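Local coordinates for aminodeoxyfutalosine deaminase (PDB 2IMR), which catalyses the zinc-dependent deamination of aminodeoxyfutalosine to futalosine, a step of menaquinone biosynthesis, and more weakly deaminates adenosine and several related nucleosides, at residues A[222-227]-A[292-297]; A[239-244]-A[284-289]; A[321-326]-A[348-353]. All coordinates share one frame; numbering follows the deposited sequence.

Contact 1 of 3, residues A[222-227]-A[292-297]; sequences LMRLLS and LGVLAA
The carbonyl oxygen of Met-223 is gripped twice by Ser-227, one helical turn further on: besides the backbone N-H, the hydroxyl of Ser-227 donates from the opposite face of the carbonyl plane, with OG 3.0 Å from Met-223 O. A chi1 of 55°, which sets OG between the backbone N and the carbonyl carbon, turns the hydroxyl back onto its own helix. With its hydrogen given to helix 220-233, the hydroxyl lies against an apolar neighbour, Ser-227 OG being 3.7 Å from Val-294 CG2. The same methyl receives Met-223, whose CG comes within 3.6 Å of Val-294 CG2 as the two side chains cross at about a right angle. Further along the segment, Ala-297 CB rests 3.9 Å from Ser-227 O.

Towards the more open side, Arg-224 and Leu-292 slide past each other in opposite directions, with Arg-224 CD 3.4 Å from Leu-292 CD1. Leu-292 O lies obliquely to the guanidinium, 3.3 Å from Arg-224 NH1, while NH2 forms a salt bridge with Asp-228. An alanine in place of Arg-224 would probably leave Asp-228 without its charged mate and uncover one side of Leu-292.

Gly-293 takes a positive phi of 89°, where a CB would jam against the preceding carbonyl oxygen. This glycine makes the Schellman motif that ends helix 285-292, and the contact as a whole is packing of helix 220-233 against the loop that leads from helix 285-292 to strand 300-303 in an amidohydrolase TIM barrel.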
loop_
_atom_site.group_PDB
_atom_site.type_symbol
_atom_site.label_atom_id
_atom_site.label_comp_id
_atom_site.label_asym_id
_atom_site.label_seq_id
_atom_site.Cartn_x
_atom_site.Cartn_y
_atom_site.Cartn_z
ATOM N N LEU A 222 -15.248 -17.167 4.640
ATOM C CA LEU A 222 -13.789 -17.189 4.685
ATOM C C LEU A 222 -13.229 -15.829 5.117
ATOM O O LEU A 222 -12.228 -15.759 5.831
ATOM C CB LEU A 222 -13.226 -17.584 3.314
ATOM C CG LEU A 222 -11.697 -17.627 3.173
ATOM C CD1 LEU A 222 -11.104 -18.557 4.227
ATOM C CD2 LEU A 222 -11.324 -18.085 1.773
ATOM N N MET A 223 -13.881 -14.750 4.691
ATOM C CA MET A 223 -13.436 -13.404 5.050
ATOM C C MET A 223 -13.475 -13.203 6.568
ATOM O O MET A 223 -12.542 -12.650 7.154
ATOM C CB MET A 223 -14.315 -12.355 4.364
ATOM C CG MET A 223 -13.907 -10.905 4.647
ATOM S SD MET A 223 -12.297 -10.466 3.942
ATOM C CE MET A 223 -12.768 -10.152 2.252
ATOM N N ARG A 224 -14.554 -13.647 7.204
ATOM C CA ARG A 224 -14.672 -13.511 8.651
ATOM C C ARG A 224 -13.720 -14.437 9.395
ATOM O O ARG A 224 -13.181 -14.065 10.436
ATOM C CB ARG A 224 -16.108 -13.774 9.110
ATOM C CG ARG A 224 -17.044 -12.614 8.845
ATOM C CD ARG A 224 -18.278 -12.689 9.735
ATOM N NE ARG A 224 -17.947 -12.871 11.152
ATOM C CZ ARG A 224 -17.047 -12.153 11.821
ATOM N NH1 ARG A 224 -16.366 -11.193 11.211
ATOM N NH2 ARG A 224 -16.838 -12.389 13.112
ATOM N N LEU A 225 -13.517 -15.645 8.872
ATOM C CA LEU A 225 -12.598 -16.579 9.511
ATOM C C LEU A 225 -11.207 -15.964 9.497
ATOM O O LEU A 225 -10.472 -16.031 10.482
ATOM C CB LEU A 225 -12.565 -17.919 8.765
ATOM C CG LEU A 225 -13.772 -18.849 8.904
ATOM C CD1 LEU A 225 -13.565 -20.104 8.056
ATOM C CD2 LEU A 225 -13.954 -19.219 10.368
ATOM N N LEU A 226 -10.855 -15.349 8.373
ATOM C CA LEU A 226 -9.544 -14.734 8.231
ATOM C C LEU A 226 -9.371 -13.493 9.103
ATOM O O LEU A 226 -8.362 -13.362 9.802
ATOM C CB LEU A 226 -9.285 -14.366 6.765
ATOM C CG LEU A 226 -9.215 -15.529 5.767
ATOM C CD1 LEU A 226 -9.198 -14.974 4.332
ATOM C CD2 LEU A 226 -7.967 -16.374 6.051
ATOM N N SER A 227 -10.341 -12.582 9.071
ATOM C CA SER A 227 -10.210 -11.366 9.867
ATOM C C SER A 227 -10.230 -11.661 11.363
ATOM O O SER A 227 -9.460 -11.066 12.118
ATOM C CB SER A 227 -11.291 -10.330 9.498
ATOM O OG SER A 227 -12.605 -10.846 9.598
ATOM N N LEU A 292 -20.377 -6.870 8.022
ATOM C CA LEU A 292 -19.941 -8.246 8.190
ATOM C C LEU A 292 -19.092 -8.346 9.448
ATOM O O LEU A 292 -18.847 -9.441 9.953
ATOM C CB LEU A 292 -19.125 -8.710 6.977
ATOM C CG LEU A 292 -18.647 -10.165 6.994
ATOM C CD1 LEU A 292 -19.837 -11.108 7.136
ATOM C CD2 LEU A 292 -17.895 -10.466 5.703
ATOM N N GLY A 293 -18.642 -7.195 9.944
ATOM C CA GLY A 293 -17.830 -7.167 11.147
ATOM C C GLY A 293 -16.345 -7.285 10.874
ATOM O O GLY A 293 -15.547 -7.446 11.796
ATOM N N VAL A 294 -15.970 -7.205 9.601
ATOM C CA VAL A 294 -14.569 -7.312 9.215
ATOM C C VAL A 294 -13.771 -6.043 9.523
ATOM O O VAL A 294 -12.586 -6.122 9.847
ATOM C CB VAL A 294 -14.446 -7.654 7.708
ATOM C CG1 VAL A 294 -12.987 -7.646 7.274
ATOM C CG2 VAL A 294 -15.057 -9.019 7.448
ATOM N N LEU A 295 -14.403 -4.875 9.434
ATOM C CA LEU A 295 -13.678 -3.636 9.711
ATOM C C LEU A 295 -13.303 -3.514 11.182
ATOM O O LEU A 295 -12.460 -2.695 11.555
ATOM C CB LEU A 295 -14.490 -2.413 9.265
ATOM C CG LEU A 295 -14.793 -2.356 7.760
ATOM C CD1 LEU A 295 -15.301 -0.981 7.384
ATOM C CD2 LEU A 295 -13.530 -2.673 6.959
ATOM N N ALA A 296 -13.921 -4.349 12.011
ATOM C CA ALA A 296 -13.649 -4.357 13.445
ATOM C C ALA A 296 -12.189 -4.715 13.706
ATOM O O ALA A 296 -11.608 -4.301 14.711
ATOM C CB ALA A 296 -14.567 -5.359 14.143
ATOM N N ALA A 297 -11.600 -5.487 12.798
ATOM C CA ALA A 297 -10.207 -5.903 12.927
ATOM C C ALA A 297 -9.234 -4.816 12.448
ATOM O O ALA A 297 -8.019 -5.014 12.454
ATOM C CB ALA A 297 -9.981 -7.194 12.141
#

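Contact 2 of 3, residues A[239-244]-A[284-289]; sequences IHVAEH and TPVRYL. With ZN (zinc ion), chain B.
Val-241 and Leu-289 are brought together by their torsions: chi1 of -178° sets Val-241 CG1 anti to the backbone N, leaving CG2 anti to the carbonyl carbon, and chi1 of -68° puts Leu-289 CG anti to its carbonyl carbon, from where an extended chi2 carries CD1 on to Val-241 CG2. The two side chains meet tip to tip, with Val-241 CG2 3.8 Å from Leu-289 CD1. This is strand-against-helix packing of a TIM barrel, in which helix 285-292 belongs to the crossover connection that leads from strand 238-241 to its parallel neighbour, strand 300-303. The axes of strand 239-241 and helix 285-289 come within 10.4 Å, their N-to-C directions 138° apart, a spacing bridged by the side chains of Val-241, Ala-242, Pro-285, Val-286 and Leu-289.

Each methyl of Val-241 serves a different part of the helix. Whereas CG2 meets Leu-289, Val-241 CG1 lies 4.0 Å from Val-286 CG2, the side chains crossing at about a right angle, and the same CG1 is 4.2 Å from Pro-285 CB. Where the strand ends, Ala-242 CB touches the proline ring, 4.0 Å from Pro-285 CG. The first turn of the helix is capped by Thr-284, whose OG1 accepts from Arg-287 N at 2.9 Å and also bonds to Asp-311.

Just beyond the strand, Glu-243, the proton donor by similarity, is hydrogen-bonded to Tyr-114. His-240, next to Val-241, turns the other way, into the barrel. Its ND1 is held by the carbonyl oxygen of His-213, and His-99 and His-101 share its metal: His-240 NE2 binds the zinc ion at 2.1 Å.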
loop_
_atom_site.group_PDB
_atom_site.type_symbol
_atom_site.label_atom_id
_atom_site.label_comp_id
_atom_site.label_asym_id
_atom_site.label_seq_id
_atom_site.Cartn_x
_atom_site.Cartn_y
_atom_site.Cartn_z
ATOM N N ILE A 239 -6.681 -5.649 2.511
ATOM C CA ILE A 239 -7.743 -6.121 1.624
ATOM C C ILE A 239 -7.882 -5.108 0.480
ATOM O O ILE A 239 -7.928 -3.903 0.729
ATOM C CB ILE A 239 -9.116 -6.184 2.364
ATOM C CG1 ILE A 239 -8.987 -6.989 3.659
ATOM C CG2 ILE A 239 -10.179 -6.812 1.455
ATOM C CD1 ILE A 239 -10.232 -6.944 4.530
ATOM N N HIS A 240 -7.919 -5.586 -0.764
ATOM C CA HIS A 240 -8.108 -4.685 -1.905
ATOM C C HIS A 240 -9.599 -4.395 -1.934
ATOM O O HIS A 240 -10.395 -5.322 -2.045
ATOM C CB HIS A 240 -7.741 -5.351 -3.232
ATOM C CG HIS A 240 -6.328 -5.833 -3.309
ATOM N ND1 HIS A 240 -5.956 -7.110 -2.948
ATOM C CD2 HIS A 240 -5.200 -5.224 -3.747
ATOM C CE1 HIS A 240 -4.663 -7.268 -3.164
ATOM N NE2 HIS A 240 -4.181 -6.139 -3.650
ATOM N N VAL A 241 -9.987 -3.125 -1.863
ATOM C CA VAL A 241 -11.411 -2.806 -1.849
ATOM C C VAL A 241 -11.812 -1.660 -2.768
ATOM O O VAL A 241 -11.153 -0.619 -2.798
ATOM C CB VAL A 241 -11.873 -2.462 -0.412
ATOM C CG1 VAL A 241 -13.376 -2.187 -0.387
ATOM C CG2 VAL A 241 -11.525 -3.609 0.527
ATOM N N ALA A 242 -12.897 -1.873 -3.512
ATOM C CA ALA A 242 -13.450 -0.873 -4.427
ATOM C C ALA A 242 -12.434 -0.273 -5.403
ATOM O O ALA A 242 -12.444 0.937 -5.669
ATOM C CB ALA A 242 -14.126 0.245 -3.623
ATOM N N GLU A 243 -11.581 -1.126 -5.959
ATOM C CA GLU A 243 -10.560 -0.668 -6.893
ATOM C C GLU A 243 -11.126 -0.112 -8.194
ATOM O O GLU A 243 -10.785 1.002 -8.582
ATOM C CB GLU A 243 -9.573 -1.799 -7.204
ATOM C CG GLU A 243 -8.487 -1.389 -8.202
ATOM C CD GLU A 243 -7.475 -2.480 -8.459
ATOM O OE1 GLU A 243 -7.802 -3.662 -8.220
ATOM O OE2 GLU A 243 -6.357 -2.161 -8.919
ATOM N N HIS A 244 -11.995 -0.877 -8.855
ATOM C CA HIS A 244 -12.590 -0.464 -10.128
ATOM C C HIS A 244 -14.070 -0.107 -9.936
ATOM O O HIS A 244 -14.749 -0.693 -9.097
ATOM C CB HIS A 244 -12.432 -1.606 -11.144
ATOM C CG HIS A 244 -12.641 -1.197 -12.569
ATOM N ND1 HIS A 244 -13.879 -1.201 -13.174
ATOM C CD2 HIS A 244 -11.766 -0.763 -13.507
ATOM C CE1 HIS A 244 -13.757 -0.787 -14.424
ATOM N NE2 HIS A 244 -12.485 -0.515 -14.650
ATOM N N THR A 284 -22.575 -1.377 -0.739
ATOM C CA THR A 284 -21.273 -1.072 -1.323
ATOM C C THR A 284 -20.315 -2.079 -0.708
ATOM O O THR A 284 -20.576 -2.627 0.368
ATOM C CB THR A 284 -20.747 0.328 -0.950
ATOM O OG1 THR A 284 -20.291 0.310 0.406
ATOM C CG2 THR A 284 -21.831 1.387 -1.126
ATOM N N PRO A 285 -19.185 -2.339 -1.376
ATOM C CA PRO A 285 -18.259 -3.304 -0.783
ATOM C C PRO A 285 -17.808 -2.888 0.619
ATOM O O PRO A 285 -17.559 -3.737 1.473
ATOM C CB PRO A 285 -17.105 -3.348 -1.793
ATOM C CG PRO A 285 -17.188 -2.000 -2.482
ATOM C CD PRO A 285 -18.674 -1.816 -2.653
ATOM N N VAL A 286 -17.703 -1.585 0.861
ATOM C CA VAL A 286 -17.279 -1.113 2.175
ATOM C C VAL A 286 -18.362 -1.364 3.223
ATOM O O VAL A 286 -18.072 -1.836 4.326
ATOM C CB VAL A 286 -16.925 0.388 2.137
ATOM C CG1 VAL A 286 -16.475 0.853 3.515
ATOM C CG2 VAL A 286 -15.808 0.624 1.108
ATOM N N ARG A 287 -19.608 -1.052 2.885
ATOM C CA ARG A 287 -20.702 -1.276 3.825
ATOM C C ARG A 287 -20.791 -2.775 4.102
ATOM O O ARG A 287 -21.010 -3.197 5.232
ATOM C CB ARG A 287 -22.025 -0.772 3.253
ATOM C CG ARG A 287 -23.165 -0.866 4.248
ATOM C CD ARG A 287 -24.504 -0.509 3.630
ATOM N NE ARG A 287 -25.587 -0.949 4.503
ATOM C CZ ARG A 287 -26.780 -1.353 4.080
ATOM N NH1 ARG A 287 -27.060 -1.370 2.784
ATOM N NH2 ARG A 287 -27.686 -1.765 4.958
ATOM N N TYR A 288 -20.614 -3.573 3.056
ATOM C CA TYR A 288 -20.633 -5.023 3.190
ATOM C C TYR A 288 -19.638 -5.481 4.260
ATOM O O TYR A 288 -19.997 -6.209 5.183
ATOM C CB TYR A 288 -20.284 -5.673 1.847
ATOM C CG TYR A 288 -19.793 -7.098 1.958
ATOM C CD1 TYR A 288 -20.603 -8.097 2.498
ATOM C CD2 TYR A 288 -18.509 -7.447 1.522
ATOM C CE1 TYR A 288 -20.150 -9.410 2.606
ATOM C CE2 TYR A 288 -18.046 -8.753 1.625
ATOM C CZ TYR A 288 -18.871 -9.730 2.169
ATOM O OH TYR A 288 -18.418 -11.024 2.275
ATOM N N LEU A 289 -18.381 -5.056 4.136
ATOM C CA LEU A 289 -17.353 -5.444 5.104
ATOM C C LEU A 289 -17.637 -4.912 6.501
ATOM O O LEU A 289 -17.384 -5.582 7.500
ATOM C CB LEU A 289 -15.979 -4.940 4.659
ATOM C CG LEU A 289 -15.389 -5.588 3.408
ATOM C CD1 LEU A 289 -14.078 -4.886 3.035
ATOM C CD2 LEU A 289 -15.161 -7.069 3.673
HETATM ZN ZN ZN B . -2.537 -5.492 -4.749
HETATM O O HOH W 1 -3.099 -4.333 -5.995
#

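Contact 3 of 3, residues A[321-326]-A[348-353]; sequences AVVTCP and EVALGT
Val-322 to Cys-325 run alongside Val-349 to Gly-352 in a parallel ladder whose side chains pack closely at the buried end and more loosely at the partly exposed margin of Ala-321 and Glu-348. The backbone itself stays closed right up to that margin, through four bonds. Val-322 N donates to Glu-348 O at 2.9 Å, Ala-350 N to Val-322 O, Thr-324 N to Ala-350 O, and Gly-352 N to Thr-324 O. The axes of the two strand segments cross at -38°.

At the buried end, Thr-324 and Leu-351 lie side by side and point the same way, Thr-324 CG2 being 3.7 Å from Leu-351 CD2. Leu-351 CD2 also lies 3.8 Å from Pro-326 CD, the proline crossing at about a right angle. Trp-339 covers this face. On the opposite face, Val-323 CG2 touches Ala-350 CB at 4.0 Å, and Val-323 also packs against the zinc ligand His-99. At Gly-352 a CB would crowd Val-323 CG1 and Cys-325 SG.

The outer margin is looser: Ala-321 CB and Glu-348 CB stand 4.2 Å apart, and the carboxylate of Glu-348 leads away to a salt bridge with Arg-393. The pair consists of adjacent parallel strands joined through helices, the second leading to the zinc-binding Asp-354, as in amidohydrolase TIM barrels.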
loop_
_atom_site.group_PDB
_atom_site.type_symbol
_atom_site.label_atom_id
_atom_site.label_comp_id
_atom_site.label_asym_id
_atom_site.label_seq_id
_atom_site.Cartn_x
_atom_site.Cartn_y
_atom_site.Cartn_z
ATOM N N ALA A 321 -6.670 2.144 8.108
ATOM C CA ALA A 321 -5.755 2.959 7.324
ATOM C C ALA A 321 -6.009 2.530 5.881
ATOM O O ALA A 321 -6.540 1.447 5.645
ATOM C CB ALA A 321 -4.313 2.665 7.715
ATOM N N VAL A 322 -5.653 3.373 4.920
ATOM C CA VAL A 322 -5.849 3.027 3.517
ATOM C C VAL A 322 -4.572 3.262 2.724
ATOM O O VAL A 322 -3.794 4.165 3.035
ATOM C CB VAL A 322 -6.987 3.864 2.875
ATOM C CG1 VAL A 322 -8.302 3.585 3.585
ATOM C CG2 VAL A 322 -6.652 5.346 2.932
ATOM N N VAL A 323 -4.346 2.437 1.705
ATOM C CA VAL A 323 -3.170 2.606 0.863
ATOM C C VAL A 323 -3.632 2.937 -0.548
ATOM O O VAL A 323 -4.468 2.234 -1.113
ATOM C CB VAL A 323 -2.301 1.328 0.807
ATOM C CG1 VAL A 323 -1.068 1.581 -0.068
ATOM C CG2 VAL A 323 -1.878 0.918 2.206
ATOM N N THR A 324 -3.107 4.018 -1.115
ATOM C CA THR A 324 -3.479 4.394 -2.470
ATOM C C THR A 324 -2.266 4.153 -3.376
ATOM O O THR A 324 -1.130 4.353 -2.953
ATOM C CB THR A 324 -3.943 5.879 -2.531
ATOM O OG1 THR A 324 -4.295 6.233 -3.876
ATOM C CG2 THR A 324 -2.850 6.810 -2.038
ATOM N N CYS A 325 -2.523 3.688 -4.602
ATOM C CA CYS A 325 -1.484 3.408 -5.600
ATOM C C CYS A 325 -1.857 4.240 -6.832
ATOM O O CYS A 325 -2.507 3.755 -7.760
ATOM C CB CYS A 325 -1.474 1.908 -5.952
ATOM S SG CYS A 325 -1.262 0.778 -4.528
ATOM N N PRO A 326 -1.449 5.518 -6.850
ATOM C CA PRO A 326 -1.727 6.467 -7.934
ATOM C C PRO A 326 -1.546 5.988 -9.372
ATOM O O PRO A 326 -2.511 5.907 -10.129
ATOM C CB PRO A 326 -0.820 7.647 -7.595
ATOM C CG PRO A 326 -0.779 7.608 -6.111
ATOM C CD PRO A 326 -0.580 6.138 -5.840
ATOM N N GLU A 348 -5.989 7.748 7.940
ATOM C CA GLU A 348 -4.554 7.634 7.689
ATOM C C GLU A 348 -4.342 7.066 6.287
ATOM O O GLU A 348 -4.858 5.997 5.955
ATOM C CB GLU A 348 -3.913 6.707 8.725
ATOM C CG GLU A 348 -2.415 6.474 8.538
ATOM C CD GLU A 348 -1.587 7.722 8.768
ATOM O OE1 GLU A 348 -1.726 8.688 7.985
ATOM O OE2 GLU A 348 -0.792 7.738 9.732
ATOM N N VAL A 349 -3.580 7.785 5.471
ATOM C CA VAL A 349 -3.312 7.364 4.101
ATOM C C VAL A 349 -1.835 7.044 3.887
ATOM O O VAL A 349 -0.957 7.772 4.351
ATOM C CB VAL A 349 -3.731 8.467 3.100
ATOM C CG1 VAL A 349 -3.471 8.010 1.667
ATOM C CG2 VAL A 349 -5.204 8.799 3.285
ATOM N N ALA A 350 -1.576 5.939 3.196
ATOM C CA ALA A 350 -0.217 5.511 2.889
ATOM C C ALA A 350 -0.117 5.353 1.373
ATOM O O ALA A 350 -1.134 5.262 0.681
ATOM C CB ALA A 350 0.083 4.182 3.575
ATOM N N LEU A 351 1.107 5.319 0.862
ATOM C CA LEU A 351 1.329 5.174 -0.568
ATOM C C LEU A 351 1.974 3.850 -0.961
ATOM O O LEU A 351 2.829 3.320 -0.253
ATOM C CB LEU A 351 2.205 6.320 -1.074
ATOM C CG LEU A 351 1.523 7.668 -1.286
ATOM C CD1 LEU A 351 2.571 8.772 -1.346
ATOM C CD2 LEU A 351 0.714 7.625 -2.570
ATOM N N GLY A 352 1.549 3.335 -2.110
ATOM C CA GLY A 352 2.093 2.096 -2.639
ATOM C C GLY A 352 2.210 2.267 -4.145
ATOM O O GLY A 352 1.645 3.206 -4.700
ATOM N N THR A 353 2.941 1.377 -4.810
ATOM C CA THR A 353 3.099 1.451 -6.256
ATOM C C THR A 353 2.310 0.323 -6.905
ATOM O O THR A 353 2.073 0.333 -8.112
ATOM C CB THR A 353 4.574 1.252 -6.678
ATOM O OG1 THR A 353 5.008 -0.047 -6.252
ATOM C CG2 THR A 353 5.473 2.311 -6.051
#

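In the fold
Contacts 1 and 2 form one continuous region, their centres 13 Å apart, with contact 2 nested in the chain between the segments of contact 1. Helix 285-292 joins them through Val-294 N, 3.0 Å from Leu-289 O, a probable hydrogen bond; a second link ties strand 238-241 to helix 220-233, where Ile-239 CD1 packs 4.1 Å from Met-223 SD. Contact 3 follows later in the chain and touches neither, its nearest atoms about 7 Å from contact 2, yet strands 238-241 and 322-324 share a parallel sheet through strand 300-303. The zinc orders the three: contact 2 supplies a ligand, Cys-325 of contact 3 has its side chain about 6 Å away, and Met-223 of contact 1 about 13 Å.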